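Local coordinates for KmHsv2 (Kluyveromyces marxianus, PDB 3VU4), which probably binds phosphoinositides on membranes, as a seven-bladed beta-propeller of the PROPPIN family related to the autophagy protein Atg18, at residues D24-Q29 with K63-H68; N71-V76 with H84-V89; Q31-L36 with I44-P49. All coordinates share one frame; numbering follows the deposited sequence.

Contact 1: D24-Q29 with K63-H68. With SO4 (sulfate ion), chain I.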
loop_
_atom_site.group_PDB
_atom_site.type_symbol
_atom_site.label_atom_id
_atom_site.label_comp_id
_atom_site.label_asym_id
_atom_site.label_seq_id
_atom_site.Cartn_x
_atom_site.Cartn_y
_atom_site.Cartn_z
ATOM N N ASP A 24 -11.840 8.513 -4.324
ATOM C CA ASP A 24 -10.885 7.835 -3.461
ATOM C C ASP A 24 -11.154 6.341 -3.534
ATOM O O ASP A 24 -12.277 5.915 -3.814
ATOM C CB ASP A 24 -11.015 8.327 -2.015
ATOM C CG ASP A 24 -9.817 7.943 -1.153
ATOM O OD1 ASP A 24 -8.676 7.997 -1.656
ATOM O OD2 ASP A 24 -10.014 7.608 0.032
ATOM N N TYR A 25 -10.111 5.552 -3.306
ATOM C CA TYR A 25 -10.215 4.101 -3.336
ATOM C C TYR A 25 -9.064 3.548 -2.512
ATOM O O TYR A 25 -8.004 4.160 -2.432
ATOM C CB TYR A 25 -10.154 3.579 -4.777
ATOM C CG TYR A 25 -8.884 3.914 -5.529
ATOM C CD1 TYR A 25 -8.509 5.244 -5.755
ATOM C CD2 TYR A 25 -8.057 2.899 -6.026
ATOM C CE1 TYR A 25 -7.337 5.559 -6.457
ATOM C CE2 TYR A 25 -6.885 3.198 -6.732
ATOM C CZ TYR A 25 -6.530 4.527 -6.940
ATOM O OH TYR A 25 -5.370 4.825 -7.615
ATOM N N GLU A 26 -9.273 2.393 -1.896
ATOM C CA GLU A 26 -8.243 1.809 -1.056
ATOM C C GLU A 26 -8.582 0.348 -0.770
ATOM O O GLU A 26 -9.756 -0.027 -0.758
ATOM C CB GLU A 26 -8.159 2.615 0.244
ATOM C CG GLU A 26 -7.002 2.266 1.150
ATOM C CD GLU A 26 -5.672 2.395 0.449
ATOM O OE1 GLU A 26 -5.336 1.487 -0.345
ATOM O OE2 GLU A 26 -4.971 3.406 0.683
ATOM N N PHE A 27 -7.552 -0.472 -0.566
ATOM C CA PHE A 27 -7.730 -1.894 -0.269
ATOM C C PHE A 27 -7.908 -2.080 1.237
ATOM O O PHE A 27 -7.512 -1.213 2.016
ATOM C CB PHE A 27 -6.491 -2.681 -0.699
ATOM C CG PHE A 27 -6.205 -2.608 -2.158
ATOM C CD1 PHE A 27 -6.778 -3.520 -3.038
ATOM C CD2 PHE A 27 -5.376 -1.608 -2.664
ATOM C CE1 PHE A 27 -6.535 -3.438 -4.396
ATOM C CE2 PHE A 27 -5.127 -1.519 -4.022
ATOM C CZ PHE A 27 -5.709 -2.437 -4.891
ATOM N N ASN A 28 -8.501 -3.197 1.653
ATOM C CA ASN A 28 -8.638 -3.439 3.086
ATOM C C ASN A 28 -7.302 -4.033 3.546
ATOM O O ASN A 28 -6.500 -4.462 2.719
ATOM C CB ASN A 28 -9.814 -4.374 3.393
ATOM C CG ASN A 28 -9.595 -5.794 2.910
ATOM O OD1 ASN A 28 -8.623 -6.101 2.204
ATOM N ND2 ASN A 28 -10.518 -6.677 3.286
ATOM N N GLN A 29 -7.069 -4.053 4.853
ATOM C CA GLN A 29 -5.811 -4.528 5.427
ATOM C C GLN A 29 -5.143 -5.800 4.883
ATOM O O GLN A 29 -3.924 -5.914 4.946
ATOM C CB GLN A 29 -5.957 -4.637 6.943
ATOM C CG GLN A 29 -6.413 -3.338 7.637
ATOM C CD GLN A 29 -7.831 -2.919 7.258
ATOM O OE1 GLN A 29 -8.681 -3.757 6.958
ATOM N NE2 GLN A 29 -8.093 -1.622 7.288
ATOM N N LYS A 63 -12.979 10.657 1.158
ATOM C CA LYS A 63 -12.032 9.627 1.539
ATOM C C LYS A 63 -12.807 8.444 2.118
ATOM O O LYS A 63 -13.807 8.625 2.814
ATOM C CB LYS A 63 -11.057 10.207 2.564
ATOM C CG LYS A 63 -10.002 9.248 3.082
ATOM C CD LYS A 63 -8.801 10.039 3.521
ATOM C CE LYS A 63 -8.208 10.742 2.313
ATOM N NZ LYS A 63 -7.218 11.779 2.675
ATOM N N VAL A 64 -12.350 7.231 1.835
ATOM C CA VAL A 64 -13.053 6.059 2.321
ATOM C C VAL A 64 -12.106 4.903 2.697
ATOM O O VAL A 64 -11.133 4.623 1.997
ATOM C CB VAL A 64 -14.095 5.610 1.252
ATOM C CG1 VAL A 64 -13.384 5.114 -0.010
ATOM C CG2 VAL A 64 -15.014 4.557 1.821
ATOM N N ARG A 65 -12.398 4.248 3.819
ATOM C CA ARG A 65 -11.590 3.130 4.320
ATOM C C ARG A 65 -12.491 2.023 4.850
ATOM O O ARG A 65 -13.653 2.266 5.190
ATOM C CB ARG A 65 -10.693 3.594 5.472
ATOM C CG ARG A 65 -9.705 4.686 5.123
ATOM C CD ARG A 65 -8.538 4.143 4.338
ATOM N NE ARG A 65 -7.560 5.189 4.077
ATOM C CZ ARG A 65 -7.600 6.002 3.029
ATOM N NH1 ARG A 65 -8.571 5.878 2.130
ATOM N NH2 ARG A 65 -6.686 6.957 2.898
ATOM N N MET A 66 -11.967 0.804 4.919
ATOM C CA MET A 66 -12.757 -0.287 5.466
ATOM C C MET A 66 -11.937 -1.095 6.472
ATOM O O MET A 66 -10.704 -1.075 6.443
ATOM C CB MET A 66 -13.317 -1.176 4.349
ATOM C CG MET A 66 -12.357 -2.135 3.693
ATOM S SD MET A 66 -13.173 -2.965 2.288
ATOM C CE MET A 66 -14.145 -4.233 3.137
ATOM N N LEU A 67 -12.624 -1.774 7.387
ATOM C CA LEU A 67 -11.949 -2.574 8.401
ATOM C C LEU A 67 -12.126 -4.059 8.131
ATOM O O LEU A 67 -13.192 -4.616 8.372
ATOM C CB LEU A 67 -12.492 -2.248 9.794
ATOM C CG LEU A 67 -11.895 -3.105 10.918
ATOM C CD1 LEU A 67 -10.403 -2.814 11.063
ATOM C CD2 LEU A 67 -12.620 -2.812 12.219
ATOM N N HIS A 68 -11.072 -4.693 7.630
ATOM C CA HIS A 68 -11.103 -6.118 7.324
ATOM C C HIS A 68 -12.307 -6.456 6.454
ATOM O O HIS A 68 -12.417 -5.973 5.323
ATOM C CB HIS A 68 -11.135 -6.920 8.622
ATOM C CG HIS A 68 -9.954 -6.659 9.502
ATOM N ND1 HIS A 68 -8.660 -6.828 9.065
ATOM C CD2 HIS A 68 -9.867 -6.205 10.774
ATOM C CE1 HIS A 68 -7.824 -6.489 10.030
ATOM N NE2 HIS A 68 -8.529 -6.107 11.077
HETATM S S SO4 I . -6.202 -5.932 14.062
HETATM O O1 SO4 I . -7.122 -6.529 15.047
HETATM O O2 SO4 I . -5.559 -7.004 13.281
HETATM O O3 SO4 I . -6.952 -5.058 13.149
HETATM O O4 SO4 I . -5.175 -5.144 14.768
HETATM O O HOH W 1 -6.757 8.270 0.137
HETATM O O HOH W 2 -9.507 0.726 3.522
#

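Contact 2: N71-V76 with H84-V89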
loop_
_atom_site.group_PDB
_atom_site.type_symbol
_atom_site.label_atom_id
_atom_site.label_comp_id
_atom_site.label_asym_id
_atom_site.label_seq_id
_atom_site.Cartn_x
_atom_site.Cartn_y
_atom_site.Cartn_z
ATOM N N ASN A 71 -18.510 -4.815 9.178
ATOM C CA ASN A 71 -19.574 -3.955 8.681
ATOM C C ASN A 71 -19.191 -2.500 8.905
ATOM O O ASN A 71 -20.011 -1.603 8.745
ATOM C CB ASN A 71 -20.877 -4.260 9.418
ATOM C CG ASN A 71 -21.099 -5.748 9.615
ATOM O OD1 ASN A 71 -20.939 -6.543 8.682
ATOM N ND2 ASN A 71 -21.476 -6.137 10.836
ATOM N N TYR A 72 -17.937 -2.267 9.278
ATOM C CA TYR A 72 -17.487 -0.909 9.532
ATOM C C TYR A 72 -16.617 -0.313 8.438
ATOM O O TYR A 72 -15.769 -0.983 7.851
ATOM C CB TYR A 72 -16.735 -0.844 10.860
ATOM C CG TYR A 72 -17.596 -1.175 12.052
ATOM C CD1 TYR A 72 -18.686 -0.371 12.398
ATOM C CD2 TYR A 72 -17.329 -2.299 12.838
ATOM C CE1 TYR A 72 -19.488 -0.679 13.500
ATOM C CE2 TYR A 72 -18.124 -2.616 13.939
ATOM C CZ TYR A 72 -19.200 -1.804 14.265
ATOM O OH TYR A 72 -19.979 -2.118 15.355
ATOM N N VAL A 73 -16.847 0.964 8.175
ATOM C CA VAL A 73 -16.095 1.701 7.184
ATOM C C VAL A 73 -15.909 3.084 7.782
ATOM O O VAL A 73 -16.639 3.473 8.688
ATOM C CB VAL A 73 -16.869 1.818 5.851
ATOM C CG1 VAL A 73 -17.140 0.444 5.278
ATOM C CG2 VAL A 73 -18.173 2.548 6.071
ATOM N N ALA A 74 -14.924 3.819 7.289
ATOM C CA ALA A 74 -14.661 5.158 7.771
ATOM C C ALA A 74 -14.611 6.058 6.550
ATOM O O ALA A 74 -14.139 5.639 5.493
ATOM C CB ALA A 74 -13.332 5.191 8.504
ATOM N N PHE A 75 -15.105 7.283 6.678
ATOM C CA PHE A 75 -15.065 8.211 5.557
ATOM C C PHE A 75 -15.103 9.676 5.966
ATOM O O PHE A 75 -15.459 10.016 7.095
ATOM C CB PHE A 75 -16.194 7.909 4.561
ATOM C CG PHE A 75 -17.570 7.903 5.165
ATOM C CD1 PHE A 75 -18.128 9.068 5.682
ATOM C CD2 PHE A 75 -18.328 6.732 5.181
ATOM C CE1 PHE A 75 -19.421 9.068 6.201
ATOM C CE2 PHE A 75 -19.626 6.722 5.700
ATOM C CZ PHE A 75 -20.172 7.889 6.208
ATOM N N VAL A 76 -14.690 10.530 5.038
ATOM C CA VAL A 76 -14.677 11.969 5.239
ATOM C C VAL A 76 -15.587 12.494 4.144
ATOM O O VAL A 76 -15.571 11.980 3.026
ATOM C CB VAL A 76 -13.263 12.560 5.046
ATOM C CG1 VAL A 76 -13.307 14.078 5.139
ATOM C CG2 VAL A 76 -12.325 12.005 6.091
ATOM N N HIS A 84 -15.931 9.838 9.871
ATOM C CA HIS A 84 -17.106 9.093 10.286
ATOM C C HIS A 84 -16.876 7.594 10.327
ATOM O O HIS A 84 -16.461 7.003 9.333
ATOM C CB HIS A 84 -18.267 9.346 9.326
ATOM C CG HIS A 84 -18.698 10.774 9.239
ATOM N ND1 HIS A 84 -19.934 11.204 9.672
ATOM C CD2 HIS A 84 -18.086 11.862 8.713
ATOM C CE1 HIS A 84 -20.067 12.492 9.414
ATOM N NE2 HIS A 84 -18.959 12.915 8.831
ATOM N N ILE A 85 -17.141 6.977 11.472
ATOM C CA ILE A 85 -17.035 5.530 11.566
ATOM C C ILE A 85 -18.481 5.141 11.280
ATOM O O ILE A 85 -19.377 5.512 12.029
ATOM C CB ILE A 85 -16.639 5.070 12.971
ATOM C CG1 ILE A 85 -15.358 5.786 13.405
ATOM C CG2 ILE A 85 -16.421 3.560 12.975
ATOM C CD1 ILE A 85 -14.169 5.524 12.509
ATOM N N TRP A 86 -18.705 4.419 10.187
ATOM C CA TRP A 86 -20.055 4.039 9.768
ATOM C C TRP A 86 -20.312 2.539 9.746
ATOM O O TRP A 86 -19.406 1.746 9.495
ATOM C CB TRP A 86 -20.312 4.658 8.388
ATOM C CG TRP A 86 -21.530 4.206 7.640
ATOM C CD1 TRP A 86 -21.680 3.044 6.932
ATOM C CD2 TRP A 86 -22.724 4.966 7.421
ATOM N NE1 TRP A 86 -22.892 3.039 6.277
ATOM C CE2 TRP A 86 -23.553 4.204 6.563
ATOM C CE3 TRP A 86 -23.177 6.213 7.868
ATOM C CZ2 TRP A 86 -24.806 4.660 6.136
ATOM C CZ3 TRP A 86 -24.425 6.664 7.444
ATOM C CH2 TRP A 86 -25.225 5.886 6.589
ATOM N N ASP A 87 -21.559 2.161 10.015
ATOM C CA ASP A 87 -21.963 0.759 10.035
ATOM C C ASP A 87 -22.605 0.388 8.700
ATOM O O ASP A 87 -23.570 1.014 8.266
ATOM C CB ASP A 87 -22.953 0.516 11.181
ATOM C CG ASP A 87 -23.141 -0.963 11.493
ATOM O OD1 ASP A 87 -23.497 -1.734 10.575
ATOM O OD2 ASP A 87 -22.933 -1.355 12.663
ATOM N N ASP A 88 -22.055 -0.637 8.059
ATOM C CA ASP A 88 -22.534 -1.119 6.768
ATOM C C ASP A 88 -23.957 -1.638 6.769
ATOM O O ASP A 88 -24.814 -1.126 6.052
ATOM C CB ASP A 88 -21.636 -2.241 6.258
ATOM C CG ASP A 88 -20.636 -1.759 5.250
ATOM O OD1 ASP A 88 -21.023 -0.940 4.392
ATOM O OD2 ASP A 88 -19.472 -2.206 5.305
ATOM N N VAL A 89 -24.187 -2.679 7.563
ATOM C CA VAL A 89 -25.492 -3.318 7.666
ATOM C C VAL A 89 -26.554 -2.463 8.360
ATOM O O VAL A 89 -27.732 -2.545 8.018
ATOM C CB VAL A 89 -25.358 -4.699 8.370
ATOM C CG1 VAL A 89 -24.441 -4.588 9.576
ATOM C CG2 VAL A 89 -26.722 -5.211 8.785
#

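Contact 3: Q31-L36 with I44-P49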
loop_
_atom_site.group_PDB
_atom_site.type_symbol
_atom_site.label_atom_id
_atom_site.label_comp_id
_atom_site.label_asym_id
_atom_site.label_seq_id
_atom_site.Cartn_x
_atom_site.Cartn_y
_atom_site.Cartn_z
ATOM N N GLN A 31 -5.800 -6.950 1.664
ATOM C CA GLN A 31 -5.955 -6.875 0.209
ATOM C C GLN A 31 -6.879 -7.908 -0.410
ATOM O O GLN A 31 -6.574 -8.453 -1.468
ATOM C CB GLN A 31 -4.607 -6.982 -0.495
ATOM C CG GLN A 31 -3.791 -5.729 -0.478
ATOM C CD GLN A 31 -2.909 -5.641 0.726
ATOM O OE1 GLN A 31 -2.150 -4.685 0.877
ATOM N NE2 GLN A 31 -2.989 -6.642 1.594
ATOM N N SER A 32 -8.000 -8.188 0.236
ATOM C CA SER A 32 -8.940 -9.146 -0.318
ATOM C C SER A 32 -10.150 -8.358 -0.806
ATOM O O SER A 32 -10.999 -8.873 -1.536
ATOM C CB SER A 32 -9.343 -10.174 0.745
ATOM O OG SER A 32 -9.826 -9.548 1.920
ATOM N N CYS A 33 -10.203 -7.091 -0.403
ATOM C CA CYS A 33 -11.290 -6.196 -0.787
ATOM C C CYS A 33 -10.784 -4.806 -1.130
ATOM O O CYS A 33 -9.717 -4.379 -0.674
ATOM C CB CYS A 33 -12.310 -6.057 0.346
ATOM S SG CYS A 33 -13.234 -7.542 0.725
ATOM N N LEU A 34 -11.579 -4.102 -1.930
ATOM C CA LEU A 34 -11.280 -2.738 -2.340
ATOM C C LEU A 34 -12.527 -1.915 -2.079
ATOM O O LEU A 34 -13.630 -2.341 -2.412
ATOM C CB LEU A 34 -10.955 -2.673 -3.837
ATOM C CG LEU A 34 -10.882 -1.269 -4.456
ATOM C CD1 LEU A 34 -9.577 -0.579 -4.060
ATOM C CD2 LEU A 34 -10.979 -1.385 -5.964
ATOM N N ILE A 35 -12.363 -0.756 -1.454
ATOM C CA ILE A 35 -13.506 0.108 -1.225
ATOM C C ILE A 35 -13.262 1.327 -2.080
ATOM O O ILE A 35 -12.125 1.786 -2.231
ATOM C CB ILE A 35 -13.683 0.519 0.253
ATOM C CG1 ILE A 35 -14.936 1.390 0.377
ATOM C CG2 ILE A 35 -12.479 1.283 0.758
ATOM C CD1 ILE A 35 -15.574 1.349 1.749
ATOM N N LEU A 36 -14.334 1.854 -2.651
ATOM C CA LEU A 36 -14.199 2.988 -3.537
ATOM C C LEU A 36 -15.361 3.969 -3.395
ATOM O O LEU A 36 -16.481 3.577 -3.074
ATOM C CB LEU A 36 -14.044 2.425 -4.956
ATOM C CG LEU A 36 -14.686 2.890 -6.251
ATOM C CD1 LEU A 36 -14.170 1.960 -7.352
ATOM C CD2 LEU A 36 -16.204 2.817 -6.175
ATOM N N ILE A 44 -17.876 -1.442 -2.595
ATOM C CA ILE A 44 -16.889 -2.365 -2.061
ATOM C C ILE A 44 -16.864 -3.601 -2.943
ATOM O O ILE A 44 -17.912 -4.108 -3.339
ATOM C CB ILE A 44 -17.228 -2.784 -0.618
ATOM C CG1 ILE A 44 -17.258 -1.549 0.284
ATOM C CG2 ILE A 44 -16.186 -3.776 -0.103
ATOM C CD1 ILE A 44 -17.735 -1.838 1.694
ATOM N N TYR A 45 -15.662 -4.077 -3.256
ATOM C CA TYR A 45 -15.509 -5.255 -4.098
ATOM C C TYR A 45 -14.543 -6.257 -3.499
ATOM O O TYR A 45 -13.787 -5.952 -2.575
ATOM C CB TYR A 45 -14.957 -4.880 -5.477
ATOM C CG TYR A 45 -15.649 -3.732 -6.172
ATOM C CD1 TYR A 45 -15.457 -2.408 -5.746
ATOM C CD2 TYR A 45 -16.493 -3.964 -7.262
ATOM C CE1 TYR A 45 -16.090 -1.347 -6.392
ATOM C CE2 TYR A 45 -17.130 -2.915 -7.913
ATOM C CZ TYR A 45 -16.925 -1.612 -7.477
ATOM O OH TYR A 45 -17.543 -0.579 -8.140
ATOM N N ASN A 46 -14.581 -7.465 -4.039
ATOM C CA ASN A 46 -13.656 -8.504 -3.644
ATOM C C ASN A 46 -12.610 -8.333 -4.731
ATOM O O ASN A 46 -12.974 -8.104 -5.885
ATOM C CB ASN A 46 -14.303 -9.871 -3.772
ATOM C CG ASN A 46 -14.338 -10.605 -2.471
ATOM O OD1 ASN A 46 -15.011 -10.181 -1.533
ATOM N ND2 ASN A 46 -13.598 -11.708 -2.389
ATOM N N VAL A 47 -11.329 -8.414 -4.393
ATOM C CA VAL A 47 -10.307 -8.245 -5.421
ATOM C C VAL A 47 -10.024 -9.533 -6.190
ATOM O O VAL A 47 -9.734 -9.492 -7.385
ATOM C CB VAL A 47 -8.994 -7.688 -4.836
ATOM C CG1 VAL A 47 -9.239 -6.307 -4.257
ATOM C CG2 VAL A 47 -8.466 -8.607 -3.773
ATOM N N HIS A 48 -10.110 -10.678 -5.522
ATOM C CA HIS A 48 -9.881 -11.931 -6.223
ATOM C C HIS A 48 -10.679 -13.121 -5.703
ATOM O O HIS A 48 -10.412 -13.642 -4.620
ATOM C CB HIS A 48 -8.401 -12.302 -6.235
ATOM C CG HIS A 48 -8.085 -13.410 -7.194
ATOM N ND1 HIS A 48 -8.151 -13.245 -8.563
ATOM C CD2 HIS A 48 -7.775 -14.711 -6.985
ATOM C CE1 HIS A 48 -7.898 -14.398 -9.156
ATOM N NE2 HIS A 48 -7.667 -15.305 -8.221
ATOM N N PRO A 49 -11.653 -13.587 -6.494
ATOM C CA PRO A 49 -11.974 -13.015 -7.806
ATOM C C PRO A 49 -12.665 -11.677 -7.658
ATOM O O PRO A 49 -13.310 -11.413 -6.645
ATOM C CB PRO A 49 -12.905 -14.057 -8.424
ATOM C CG PRO A 49 -12.496 -15.326 -7.743
ATOM C CD PRO A 49 -12.339 -14.873 -6.315
#

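Contact 1: D24-Q29 with K63-H68
The guanidinium of Arg65 carries Glu26 CG over one face and receives Asp24 OD2 and a water at its edge, while the imidazole of His68 meets a sulfate oxygen at its edge and has Gln29 OE1 lying obliquely to it. These groups join two successive blades of a beta-propeller: strands 24-27 and 63-66 are the first strands of adjacent four-stranded sheets, run nearly parallel at 18°, and have axes 6.0 Å apart. That spacing is wider than a beta ladder, and side chains and water make the polar links. Asp24, with CG anti to its backbone N, puts OD2 between two donors. Its anti lone pair takes Val64 N at 3.0 Å, and its syn lone pair takes Arg65 NH1 in a salt bridge of 3.1 Å. The carboxylate and guanidinium planes stand 45° apart. The water joins Asp24 OD1 to Arg65 NH2, so both carboxylate oxygens are tied to this one cation. Arg65 NH1 also donates to Val64 O, and NE to Leu106 O of the next blade, which fixes the group's rotation. A second water spans the strands from Phe27 O to Met66 N. At the other end, the bent chain of Gln29 sets its amide against the backbone around Leu67: OE1 accepts His68 N at 2.7 Å, and NE2 donates to Met66 O at 2.8 Å, almost in both the amide and the carbonyl planes. Asn28 lies beside it, with CB on Met66 CG and OD1 accepting Ser32 N. His68 NE2 donates to sulfate O3 at 2.8 Å; the ion, probably from the crystallisation liquor, is also hydrogen-bonded to Arg110 N. Asn28 ND2 donates to His68 O at 2.9 Å, from 52° above that carbonyl's plane.

Contact 2: N71-V76 with H84-V89
Trp86 leaves its strand with CG anti to the backbone N (chi1 169°), and the first atoms of its side chain find apolar neighbours. CB meets Phe75 CE2 at 3.5 Å and also borders Val73 CG2; CG touches the same Phe75 carbon. Along the pyrrole side, CD1 lies 3.6 Å from Val73 CG2. On the benzo side, CD2 borders Phe75 CE2, CE3 reaches Phe75 CZ at 3.8 Å, and the far end leads away from strand 72-76; the side chain also touches Met58, Lys91 and Asp93. The Phe75 ring and the five-membered ring of Trp86 are oblique, with planes 49° apart. Beneath this cluster runs the antiparallel hairpin 72-76/82-87, the middle pair of strands in the second propeller blade. Its register is set by hydrogen-bonded pairs: Trp86 N donates to Val73 O at 2.7 Å, nearly along the C=O axis, and His84 N donates to Phe75 O at 2.8 Å, with the reciprocal bonds returning from Val73 N and Phe75 N. The Phe75 and His84 rings are near parallel, but slid so far apart that they barely overlap; Phe75 CE1 rests on His84 CB instead. His84 ND1 is bonded to Asp93 OD2 on the neighbouring strand 92-98.

Contact 3: Q31-L36 with I44-P49
Strands 33-37 and 41-47 form the beta hairpin at the middle of the first propeller blade, and this contact is the half away from its connecting turn. The antiparallel register rests on Leu34 with Tyr45 as the hydrogen-bonded pair: Tyr45 N donates to Leu34 O at 2.8 Å, nearly along the C=O axis, and Leu34 N donates to Tyr45 O at 3.0 Å. The axes of strands 33-36 and 44-47 run antiparallel at 152°, as expected for a twisted sheet, and come within 4.6 Å. On either side of that pair lie the non-hydrogen-bonded pairs Cys33-Asn46 and Ile35-Ile44, whose side chains share one face. Ile35 and Ile44 run side by side, pointing the same way. Ile35 holds CG1 anti to its backbone N and brings CD1 to 3.7 Å from Ile44 CG1. Met66 of the second blade touches both isoleucines, so this face packs against the next sheet, and Ile44 also touches Ile53 of the adjoining strand 50-57. An alanine in place of Ile44 would lose CG1, CG2 and CD1, and would probably loosen the packing against Ile35, Met66 and Ile53. The other face carries Tyr45, whose CG is anti to its carbonyl carbon. The ring has Leu34 O at its edge, in plane, and meets Leu36 CD1 obliquely through CE1 at 3.9 Å. His52 stacks on this ring, and the OH is bonded to Met354 O, which fixes the phenol at its tip. Toward the open end, Val47 CG1 lies 4.0 Å from Leu34 CB. Asn46 OD1 lies beside Cys33 SG without a bond to it, and accepts from Arg69 NH2. The last backbone bond is straight but off the carbonyl plane: Val47 N approaches Ser32 O at 2.9 Å from 51° above it.

Contact 1 is the part of the seam formed by the first strands of the two blades, and contacts 2 and 3 are hairpins within the second and first blade. Contact 3 is nested in the loop contact 1 closes. Probable backbone hydrogen bonds knit these strands to each hairpin: Glu26 O to Ile35 N, 2.8 Å, and Arg65 N to Ala74 O, also 2.8 Å. The centre of contact 1 is about 9 Å from that of contact 3 and about 10 Å from that of contact 2; the hairpin centres are about 16 Å apart. The hairpins still meet between the sheets, where Val73 CG1 is 4.0 Å from Ile35 CD1. Of the three, contact 1 binds the sulfate.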